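Local coordinates for protein 2-hydroxyisobutyryl-CoA synthetase (PDB 6HDY) that belongs to the ANL superfamily of AMP-binding enzymes, with a large N-terminal region followed by a smaller C-terminal domain, at residues P108-Y113 with P134-I139; A279-F284 with Q335-L340. All blocks are in the same frame, centred on the assembly; numbering follows the deposited sequence.

Contact 1. Residues P108-Y113 with P134-I139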
ATOM      1  N   PRO A 108     -25.357   2.334  -7.336  1.00 54.94           N
ATOM      2  CA  PRO A 108     -24.152   1.734  -6.766  1.00 52.34           C
ATOM      3  C   PRO A 108     -23.406   0.771  -7.692  1.00 58.73           C
ATOM      4  O   PRO A 108     -24.020   0.157  -8.552  1.00 61.79           O
ATOM      5  CB  PRO A 108     -24.681   1.040  -5.507  1.00 55.04           C
ATOM      6  CG  PRO A 108     -26.071   0.694  -5.814  1.00 62.51           C
ATOM      7  CD  PRO A 108     -26.584   1.751  -6.736  1.00 58.84           C
ATOM      8  N   PRO A 109     -22.083   0.594  -7.526  1.00 54.74           N
ATOM      9  CA  PRO A 109     -21.200   1.253  -6.557  1.00 51.39           C
ATOM     10  C   PRO A 109     -20.559   2.574  -6.989  1.00 50.98           C
ATOM     11  O   PRO A 109     -20.147   3.342  -6.114  1.00 49.78           O
ATOM     12  CB  PRO A 109     -20.141   0.184  -6.303  1.00 52.26           C
ATOM     13  CG  PRO A 109     -20.034  -0.577  -7.602  1.00 57.98           C
ATOM     14  CD  PRO A 109     -21.343  -0.386  -8.346  1.00 56.51           C
ATOM     15  N   PHE A 110     -20.424   2.831  -8.304  1.00 45.88           N
ATOM     16  CA  PHE A 110     -19.668   3.993  -8.806  1.00 42.63           C
ATOM     17  C   PHE A 110     -20.472   5.224  -9.245  1.00 46.55           C
ATOM     18  O   PHE A 110     -19.870   6.244  -9.589  1.00 44.05           O
ATOM     19  CB  PHE A 110     -18.740   3.549  -9.947  1.00 43.26           C
ATOM     20  CG  PHE A 110     -17.841   2.422  -9.511  1.00 43.51           C
ATOM     21  CD1 PHE A 110     -17.010   2.561  -8.397  1.00 42.48           C
ATOM     22  CD2 PHE A 110     -17.888   1.187 -10.152  1.00 46.57           C
ATOM     23  CE1 PHE A 110     -16.235   1.490  -7.946  1.00 42.28           C
ATOM     24  CE2 PHE A 110     -17.084   0.125  -9.712  1.00 47.72           C
ATOM     25  CZ  PHE A 110     -16.245   0.296  -8.628  1.00 42.62           C
ATOM     26  N   GLY A 111     -21.795   5.146  -9.208  1.00 45.84           N
ATOM     27  CA  GLY A 111     -22.624   6.275  -9.608  1.00 46.67           C
ATOM     28  C   GLY A 111     -22.974   6.302 -11.081  1.00 49.92           C
ATOM     29  O   GLY A 111     -22.461   5.509 -11.885  1.00 48.07           O
ATOM     30  N   ASP A 112     -23.837   7.250 -11.448  1.00 47.52           N
ATOM     31  CA  ASP A 112     -24.262   7.361 -12.828  1.00 48.71           C
ATOM     32  C   ASP A 112     -23.345   8.252 -13.675  1.00 51.18           C
ATOM     33  O   ASP A 112     -23.707   8.627 -14.794  1.00 52.57           O
ATOM     34  CB  ASP A 112     -25.729   7.759 -12.930  1.00 52.15           C
ATOM     35  CG  ASP A 112     -26.526   6.666 -13.598  1.00 63.64           C
ATOM     36  OD1 ASP A 112     -25.931   5.594 -13.913  1.00 61.53           O
ATOM     37  OD2 ASP A 112     -27.734   6.877 -13.837  1.00 76.81           O
ATOM     38  N   TYR A 113     -22.133   8.496 -13.179  1.00 43.00           N
ATOM     39  CA  TYR A 113     -21.106   9.254 -13.874  1.00 40.79           C
ATOM     40  C   TYR A 113     -19.883   8.375 -14.187  1.00 42.20           C
ATOM     41  O   TYR A 113     -18.871   8.907 -14.630  1.00 41.82           O
ATOM     42  CB  TYR A 113     -20.725  10.525 -13.086  1.00 39.80           C
ATOM     43  CG  TYR A 113     -20.261  10.248 -11.677  1.00 39.25           C
ATOM     44  CD1 TYR A 113     -21.180  10.025 -10.653  1.00 41.16           C
ATOM     45  CD2 TYR A 113     -18.906  10.172 -11.369  1.00 37.27           C
ATOM     46  CE1 TYR A 113     -20.765   9.713  -9.364  1.00 39.13           C
ATOM     47  CE2 TYR A 113     -18.474   9.883 -10.072  1.00 36.93           C
ATOM     48  CZ  TYR A 113     -19.414   9.623  -9.080  1.00 42.65           C
ATOM     49  OH  TYR A 113     -19.036   9.363  -7.790  1.00 37.92           O
ATOM     50  N   PRO A 134     -18.646   7.281   2.370  1.00 59.94           N
ATOM     51  CA  PRO A 134     -17.493   7.295   1.458  1.00 55.27           C
ATOM     52  C   PRO A 134     -17.888   7.121  -0.009  1.00 53.67           C
ATOM     53  O   PRO A 134     -18.845   6.416  -0.326  1.00 54.87           O
ATOM     54  CB  PRO A 134     -16.634   6.134   1.957  1.00 55.94           C
ATOM     55  CG  PRO A 134     -17.605   5.177   2.549  1.00 63.55           C
ATOM     56  CD  PRO A 134     -18.809   5.958   3.013  1.00 61.71           C
ATOM     57  N   THR A 135     -17.125   7.735  -0.891  1.00 45.83           N
ATOM     58  CA  THR A 135     -17.335   7.609  -2.324  1.00 44.75           C
ATOM     59  C   THR A 135     -16.311   6.662  -2.884  1.00 43.27           C
ATOM     60  O   THR A 135     -15.140   6.736  -2.525  1.00 41.04           O
ATOM     61  CB  THR A 135     -17.348   8.964  -3.038  1.00 52.96           C
ATOM     62  OG1 THR A 135     -16.491   9.849  -2.348  1.00 56.08           O
ATOM     63  CG2 THR A 135     -18.731   9.564  -3.097  1.00 54.74           C
ATOM     64  N   ALA A 136     -16.758   5.770  -3.752  1.00 38.31           N
ATOM     65  CA  ALA A 136     -15.917   4.776  -4.396  1.00 36.06           C
ATOM     66  C   ALA A 136     -15.382   5.274  -5.738  1.00 38.29           C
ATOM     67  O   ALA A 136     -16.128   5.808  -6.560  1.00 38.33           O
ATOM     68  CB  ALA A 136     -16.713   3.490  -4.595  1.00 37.90           C
ATOM     69  N   PHE A 137     -14.095   5.067  -5.972  1.00 32.44           N
ATOM     70  CA  PHE A 137     -13.515   5.392  -7.254  1.00 30.58           C
ATOM     71  C   PHE A 137     -13.331   4.092  -8.065  1.00 36.06           C
ATOM     72  O   PHE A 137     -12.710   3.146  -7.592  1.00 35.25           O
ATOM     73  CB  PHE A 137     -12.214   6.192  -7.128  1.00 29.26           C
ATOM     74  CG  PHE A 137     -12.277   7.446  -6.276  1.00 30.30           C
ATOM     75  CD1 PHE A 137     -13.286   8.388  -6.459  1.00 33.88           C
ATOM     76  CD2 PHE A 137     -11.278   7.727  -5.347  1.00 29.85           C
ATOM     77  CE1 PHE A 137     -13.316   9.566  -5.699  1.00 33.63           C
ATOM     78  CE2 PHE A 137     -11.343   8.875  -4.549  1.00 32.10           C
ATOM     79  CZ  PHE A 137     -12.347   9.795  -4.742  1.00 31.48           C
ATOM     80  N   GLY A 138     -13.924   4.065  -9.249  1.00 33.95           N
ATOM     81  CA  GLY A 138     -13.827   2.989 -10.220  1.00 34.56           C
ATOM     82  C   GLY A 138     -13.069   3.545 -11.404  1.00 39.35           C
ATOM     83  O   GLY A 138     -13.653   4.196 -12.269  1.00 41.22           O
ATOM     84  N   ILE A 139     -11.756   3.343 -11.416  1.00 33.31           N
ATOM     85  CA  ILE A 139     -10.854   3.861 -12.436  1.00 31.60           C
ATOM     86  C   ILE A 139     -10.545   2.806 -13.515  1.00 36.57           C
ATOM     87  O   ILE A 139     -10.115   1.700 -13.187  1.00 35.57           O
ATOM     88  CB  ILE A 139      -9.604   4.448 -11.766  1.00 31.97           C
ATOM     89  CG1 ILE A 139     -10.033   5.356 -10.583  1.00 32.00           C
ATOM     90  CG2 ILE A 139      -8.762   5.217 -12.793  1.00 30.81           C
ATOM     91  CD1 ILE A 139      -9.144   5.356  -9.440  1.00 40.57           C
TER
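The Phe110 ring lies with one face against Gly138, whose CA stands 3.6 Å above the ring plane and toward the rim. On the opposite face, Pro109 CG sits 3.7 Å above the same plane, so the ring is layered between its own chain neighbour and the strand backbone. Ala136 O lies at the ring edge, in plane, 3.8 Å from Phe110 CD1. The contact joins the loop after helix 97-106 to strand 136-140, antiparallel to 121-126; the sequence between these strands is consistent with the glycine-rich phosphate-binding loop of the ANL superfamily, part of which is not modelled.

Gly138 CA lies 3.8 Å from the Phe110 ring centroid, 19° off the ring normal, the geometry of a CH-pi interaction. A CB on Gly138 would fall 2.9 Å from Phe110 CG, a clash, so the bare CA lets the ring sit this close. Phe110 CG is anti to its carbonyl carbon (chi1 -55°), beside the backbone N; the CD1 side of the ring meets the strand, CD1 lying 3.5 Å from Gly138 N. Ile121 and Val124 of the partner strand also touch this ring. Tyr113 turns a face to Phe110 O, 3.4 Å above its plane. Ala136 O accepts hydrogen bonds from Gln104 NE2 and Gln335 NE2. Met213 of the second subunit packs on Pro109 and Ala136. Ala136 CB meets Pro109 O at 3.8 Å.

Contact 2. Residues A279-F284 with Q335-L340. With 3HL ((3S)-3-hydroxybutanoic acid), chain B; 8LQ ([[(2~{R},3~{S},4~{R},5~{R})-5-(6-aminopurin-9-yl)-3,4-bis(oxidanyl)oxolan-2-yl]methoxy-oxidanyl-phosphoryl] (3~{S})-3-oxidanylbutanoate), chain C.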
ATOM      1  N   ALA A 279      -8.586  13.841  -4.929  1.00 27.12           N
ATOM      2  CA  ALA A 279      -8.574  12.426  -5.278  1.00 26.52           C
ATOM      3  C   ALA A 279      -9.528  12.165  -6.434  1.00 28.22           C
ATOM      4  O   ALA A 279      -9.224  11.341  -7.308  1.00 27.86           O
ATOM      5  CB  ALA A 279      -8.975  11.595  -4.055  1.00 27.66           C
ATOM      6  N   GLU A 280     -10.682  12.869  -6.447  1.00 24.61           N
ATOM      7  CA  GLU A 280     -11.703  12.764  -7.515  1.00 26.25           C
ATOM      8  C   GLU A 280     -11.070  13.271  -8.807  1.00 28.55           C
ATOM      9  O   GLU A 280     -11.469  12.863  -9.886  1.00 28.67           O
ATOM     10  CB  GLU A 280     -12.928  13.656  -7.216  1.00 28.61           C
ATOM     11  CG  GLU A 280     -13.828  13.228  -6.071  1.00 34.35           C
ATOM     12  CD  GLU A 280     -13.331  13.543  -4.667  1.00 43.36           C
ATOM     13  OE1 GLU A 280     -12.240  14.137  -4.519  1.00 33.77           O
ATOM     14  OE2 GLU A 280     -14.031  13.162  -3.705  1.00 47.46           O
ATOM     15  N   MET A 281     -10.071  14.152  -8.678  1.00 24.83           N
ATOM     16  CA  MET A 281      -9.356  14.781  -9.789  1.00 24.75           C
ATOM     17  C   MET A 281      -8.034  14.113 -10.176  1.00 29.70           C
ATOM     18  O   MET A 281      -7.214  14.780 -10.811  1.00 29.49           O
ATOM     19  CB  MET A 281      -9.141  16.285  -9.509  1.00 26.40           C
ATOM     20  CG  MET A 281     -10.419  17.041  -9.412  1.00 29.79           C
ATOM     21  SD  MET A 281     -11.444  16.699 -10.854  1.00 37.08           S
ATOM     22  CE  MET A 281     -12.647  17.605 -10.504  1.00 35.96           C
ATOM     23  N   SER A 282      -7.816  12.807  -9.838  1.00 26.82           N
ATOM     24  CA  SER A 282      -6.581  12.139 -10.287  1.00 25.70           C
ATOM     25  C   SER A 282      -6.603  12.194 -11.816  1.00 31.77           C
ATOM     26  O   SER A 282      -7.664  11.958 -12.386  1.00 31.62           O
ATOM     27  CB  SER A 282      -6.504  10.698  -9.819  1.00 26.99           C
ATOM     28  OG  SER A 282      -6.564  10.636  -8.406  1.00 39.56           O
ATOM     29  N   PRO A 283      -5.524  12.592 -12.522  1.00 28.49           N
ATOM     30  CA  PRO A 283      -4.173  12.952 -12.044  1.00 27.38           C
ATOM     31  C   PRO A 283      -4.180  14.247 -11.206  1.00 31.18           C
ATOM     32  O   PRO A 283      -4.338  15.348 -11.732  1.00 30.87           O
ATOM     33  CB  PRO A 283      -3.360  13.038 -13.354  1.00 30.31           C
ATOM     34  CG  PRO A 283      -4.369  13.423 -14.407  1.00 34.80           C
ATOM     35  CD  PRO A 283      -5.625  12.683 -13.995  1.00 30.41           C
ATOM     36  N   PHE A 284      -4.068  14.092  -9.885  1.00 27.60           N
ATOM     37  CA  PHE A 284      -4.169  15.179  -8.908  1.00 27.23           C
ATOM     38  C   PHE A 284      -2.968  16.130  -8.947  1.00 32.94           C
ATOM     39  O   PHE A 284      -3.060  17.233  -8.406  1.00 32.44           O
ATOM     40  CB  PHE A 284      -4.403  14.630  -7.481  1.00 27.72           C
ATOM     41  CG  PHE A 284      -3.323  13.669  -7.030  1.00 28.63           C
ATOM     42  CD1 PHE A 284      -2.109  14.144  -6.531  1.00 31.07           C
ATOM     43  CD2 PHE A 284      -3.505  12.290  -7.136  1.00 29.48           C
ATOM     44  CE1 PHE A 284      -1.101  13.265  -6.158  1.00 31.56           C
ATOM     45  CE2 PHE A 284      -2.507  11.413  -6.731  1.00 31.51           C
ATOM     46  CZ  PHE A 284      -1.310  11.908  -6.248  1.00 29.98           C
ATOM     47  N   GLN A 335     -15.445   7.866 -14.604  1.00 36.70           N
ATOM     48  CA  GLN A 335     -15.797   8.879 -13.592  1.00 34.42           C
ATOM     49  C   GLN A 335     -15.250  10.272 -13.952  1.00 36.91           C
ATOM     50  O   GLN A 335     -14.588  10.894 -13.123  1.00 32.24           O
ATOM     51  CB  GLN A 335     -15.393   8.434 -12.171  1.00 33.80           C
ATOM     52  CG  GLN A 335     -16.189   7.188 -11.709  1.00 30.86           C
ATOM     53  CD  GLN A 335     -15.863   6.810 -10.273  1.00 45.56           C
ATOM     54  OE1 GLN A 335     -14.700   6.733  -9.876  1.00 35.43           O
ATOM     55  NE2 GLN A 335     -16.885   6.543  -9.468  1.00 33.58           N
ATOM     56  N   PRO A 336     -15.451  10.787 -15.213  1.00 35.77           N
ATOM     57  CA  PRO A 336     -14.882  12.110 -15.534  1.00 33.47           C
ATOM     58  C   PRO A 336     -15.567  13.206 -14.729  1.00 33.71           C
ATOM     59  O   PRO A 336     -16.785  13.198 -14.568  1.00 35.51           O
ATOM     60  CB  PRO A 336     -15.099  12.250 -17.046  1.00 37.10           C
ATOM     61  CG  PRO A 336     -16.270  11.391 -17.346  1.00 42.98           C
ATOM     62  CD  PRO A 336     -16.221  10.242 -16.358  1.00 38.43           C
ATOM     63  N   MET A 337     -14.775  14.092 -14.176  1.00 27.82           N
ATOM     64  CA  MET A 337     -15.261  15.210 -13.373  1.00 28.57           C
ATOM     65  C   MET A 337     -15.322  16.455 -14.234  1.00 34.38           C
ATOM     66  O   MET A 337     -14.305  16.860 -14.803  1.00 33.65           O
ATOM     67  CB  MET A 337     -14.347  15.470 -12.163  1.00 28.97           C
ATOM     68  CG  MET A 337     -14.347  14.399 -11.090  1.00 31.90           C
ATOM     69  SD  MET A 337     -15.903  13.963 -10.285  1.00 39.43           S
ATOM     70  CE  MET A 337     -16.686  15.384 -10.176  1.00 38.51           C
ATOM     71  N   ILE A 338     -16.525  17.023 -14.379  1.00 33.51           N
ATOM     72  CA  ILE A 338     -16.727  18.222 -15.193  1.00 34.52           C
ATOM     73  C   ILE A 338     -17.216  19.342 -14.296  1.00 38.49           C
ATOM     74  O   ILE A 338     -18.371  19.360 -13.867  1.00 39.02           O
ATOM     75  CB  ILE A 338     -17.621  17.998 -16.455  1.00 38.45           C
ATOM     76  CG1 ILE A 338     -17.138  16.779 -17.272  1.00 38.93           C
ATOM     77  CG2 ILE A 338     -17.649  19.264 -17.322  1.00 37.85           C
ATOM     78  CD1 ILE A 338     -18.110  16.272 -18.252  1.00 42.51           C
ATOM     79  N   ARG A 339     -16.317  20.275 -14.027  1.00 35.62           N
ATOM     80  CA  ARG A 339     -16.544  21.430 -13.174  1.00 35.43           C
ATOM     81  C   ARG A 339     -16.852  20.994 -11.746  1.00 38.68           C
ATOM     82  O   ARG A 339     -17.858  21.390 -11.169  1.00 39.83           O
ATOM     83  CB  ARG A 339     -17.585  22.414 -13.781  1.00 38.96           C
ATOM     84  CG  ARG A 339     -16.919  23.308 -14.793  1.00 53.80           C
ATOM     85  CD  ARG A 339     -17.800  24.312 -15.499  1.00 63.70           C
ATOM     86  NE  ARG A 339     -18.633  25.129 -14.619  1.00 67.10           N
ATOM     87  CZ  ARG A 339     -18.262  26.268 -14.042  1.00 67.37           C
ATOM     88  NH1 ARG A 339     -17.021  26.719 -14.182  1.00 47.97           N
ATOM     89  NH2 ARG A 339     -19.120  26.950 -13.302  1.00 49.87           N
ATOM     90  N   LEU A 340     -15.968  20.174 -11.166  1.00 35.08           N
ATOM     91  CA  LEU A 340     -16.116  19.791  -9.757  1.00 35.15           C
ATOM     92  C   LEU A 340     -15.613  20.933  -8.870  1.00 37.19           C
ATOM     93  O   LEU A 340     -14.496  21.436  -9.052  1.00 33.69           O
ATOM     94  CB  LEU A 340     -15.404  18.464  -9.402  1.00 33.66           C
ATOM     95  CG  LEU A 340     -15.335  18.026  -7.908  1.00 35.90           C
ATOM     96  CD1 LEU A 340     -16.715  17.616  -7.372  1.00 35.93           C
ATOM     97  CD2 LEU A 340     -14.331  16.882  -7.713  1.00 30.01           C
TER
HETATM   98  CA  3HL B 501      -5.255  14.349  -2.345  0.50 32.78           C
HETATM   99  CB  3HL B 501      -5.833  13.185  -3.182  0.50 30.99           C
HETATM  100  OG1 3HL B 501      -5.205  13.034  -4.451  0.50 33.96           O
HETATM  101  CG2 3HL B 501      -5.693  11.870  -2.476  0.50 26.64           C
HETATM  102  C   3HL B 501      -4.123  14.984  -3.114  0.50 31.86           C
HETATM  103  OA  3HL B 501      -3.101  14.340  -3.308  0.50 33.11           O
HETATM  104  OB  3HL B 501      -4.411  16.171  -3.706  0.50 31.99           O
HETATM  105  N9  8LQ C 502      -5.186  19.424  -0.392  1.00 38.02           N
HETATM  106  C8  8LQ C 502      -4.673  18.459  -1.172  1.00 39.25           C
HETATM  107  N7  8LQ C 502      -3.503  18.873  -1.648  1.00 39.26           N
HETATM  108  C5  8LQ C 502      -3.292  20.116  -1.184  1.00 39.51           C
HETATM  109  C6  8LQ C 502      -2.264  20.986  -1.296  1.00 36.41           C
HETATM  110  N6  8LQ C 502      -1.232  20.646  -2.053  1.00 30.16           N
HETATM  111  N1  8LQ C 502      -2.284  22.191  -0.695  1.00 38.77           N
HETATM  112  C2  8LQ C 502      -3.366  22.563   0.106  1.00 35.87           C
HETATM  113  N3  8LQ C 502      -4.377  21.626   0.268  1.00 36.00           N
HETATM  114  C4  8LQ C 502      -4.336  20.448  -0.399  1.00 38.60           C
HETATM  115  CAA 8LQ C 502      -4.955  12.584  -3.565  0.50 17.86           C
HETATM  116  CAZ 8LQ C 502      -4.115  13.863  -3.305  0.50 21.54           C
HETATM  117  OAE 8LQ C 502      -3.200  13.626  -2.240  0.50 17.92           O
HETATM  118  CAL 8LQ C 502      -4.989  15.078  -2.938  0.50 28.86           C
HETATM  119  CAS 8LQ C 502      -5.882  14.762  -1.731  0.50 38.33           C
HETATM  120  OAC 8LQ C 502      -5.411  14.780  -0.598  0.50 40.65           O
HETATM  121  OAQ 8LQ C 502      -7.177  14.388  -2.037  1.00 43.29           O
HETATM  122  PBC 8LQ C 502      -8.340  14.302  -0.942  1.00 41.42           P
HETATM  123  OAH 8LQ C 502      -7.878  13.142   0.040  1.00 41.96           O
HETATM  124  OAD 8LQ C 502      -9.674  14.063  -1.521  1.00 50.88           O
HETATM  125  O5' 8LQ C 502      -8.308  15.711  -0.227  1.00 37.90           O
HETATM  126  C5' 8LQ C 502      -8.400  16.857  -1.070  1.00 34.53           C
HETATM  127  C4' 8LQ C 502      -8.317  18.107  -0.231  1.00 32.16           C
HETATM  128  O4' 8LQ C 502      -7.053  18.122   0.486  1.00 31.98           O
HETATM  129  C3' 8LQ C 502      -8.260  19.247  -1.155  1.00 32.79           C
HETATM  130  O3' 8LQ C 502      -9.605  19.660  -1.530  1.00 32.30           O
HETATM  131  C2' 8LQ C 502      -7.543  20.285  -0.290  1.00 34.30           C
HETATM  132  O2' 8LQ C 502      -8.442  20.842   0.749  1.00 35.31           O
HETATM  133  C1' 8LQ C 502      -6.481  19.432   0.364  1.00 31.59           C
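Glu280 and Leu340 cross at about a right angle, with Glu280 CB 3.6 Å from Leu340 CD2. Leu340 carries CG anti to its backbone N (chi1 173°), on a residue that forms a G1 bulge with Arg339 opposite Tyr327. Glu280 meets it with the base of its chain; the bend at chi2 (78°) turns CD to the pocket side, and OE1 ends 3.9 Å from OAD of the modelled 8LQ.

Met281 and Met337 also cross at about a right angle. Met281 CG is anti to the carbonyl carbon, and a bend at chi2 (-51°) places SD 3.4 Å from Met337 CB; the modelled position of Met281 CE is doubtful, being too close to its carbon neighbours. Met337 bends at both chi2 and chi3, and its CG rests 3.5 Å from Glu280 O.

Residues 279-282 form a type I turn, in a loop whose sequence resembles the A5 motif of the family. Ser282 OG donates to Ala279 O over 3.0 Å, from the same face of the carbonyl plane as Ser282 N. One face of the Phe284 ring carries 3HL OA, 3.4 Å above the plane, and 8LQ CAZ, both toward the rim, with Ser282 OG at the edge. With no hydrogen bond between the segments, the interface rests on apolar packing, while Ser282 braces the turn.

Both contacts are buried. The centre of contact 2 is about 13 Å, and that of contact 1 about 22 Å, from the chain centre; contact 2 supplies pocket residues, while contact 1 comes near, its Phe137 side chain about 6 Å from 8LQ, and also meets the second subunit. Gln335 connects them: it belongs to contact 2, but its OE1 is 2.8 Å from Gly138 N and its NE2 3.0 Å from Phe110 O, both probable hydrogen bonds. Helix 97-106 packs on both, Leu100 touching Tyr113 in the one and Met337 and Leu340 in the other. Chemically, contact 1 sets an aromatic ring against a strand backbone; contact 2 is aliphatic and thioether packing between a loop and a segment leading into strand 340-347.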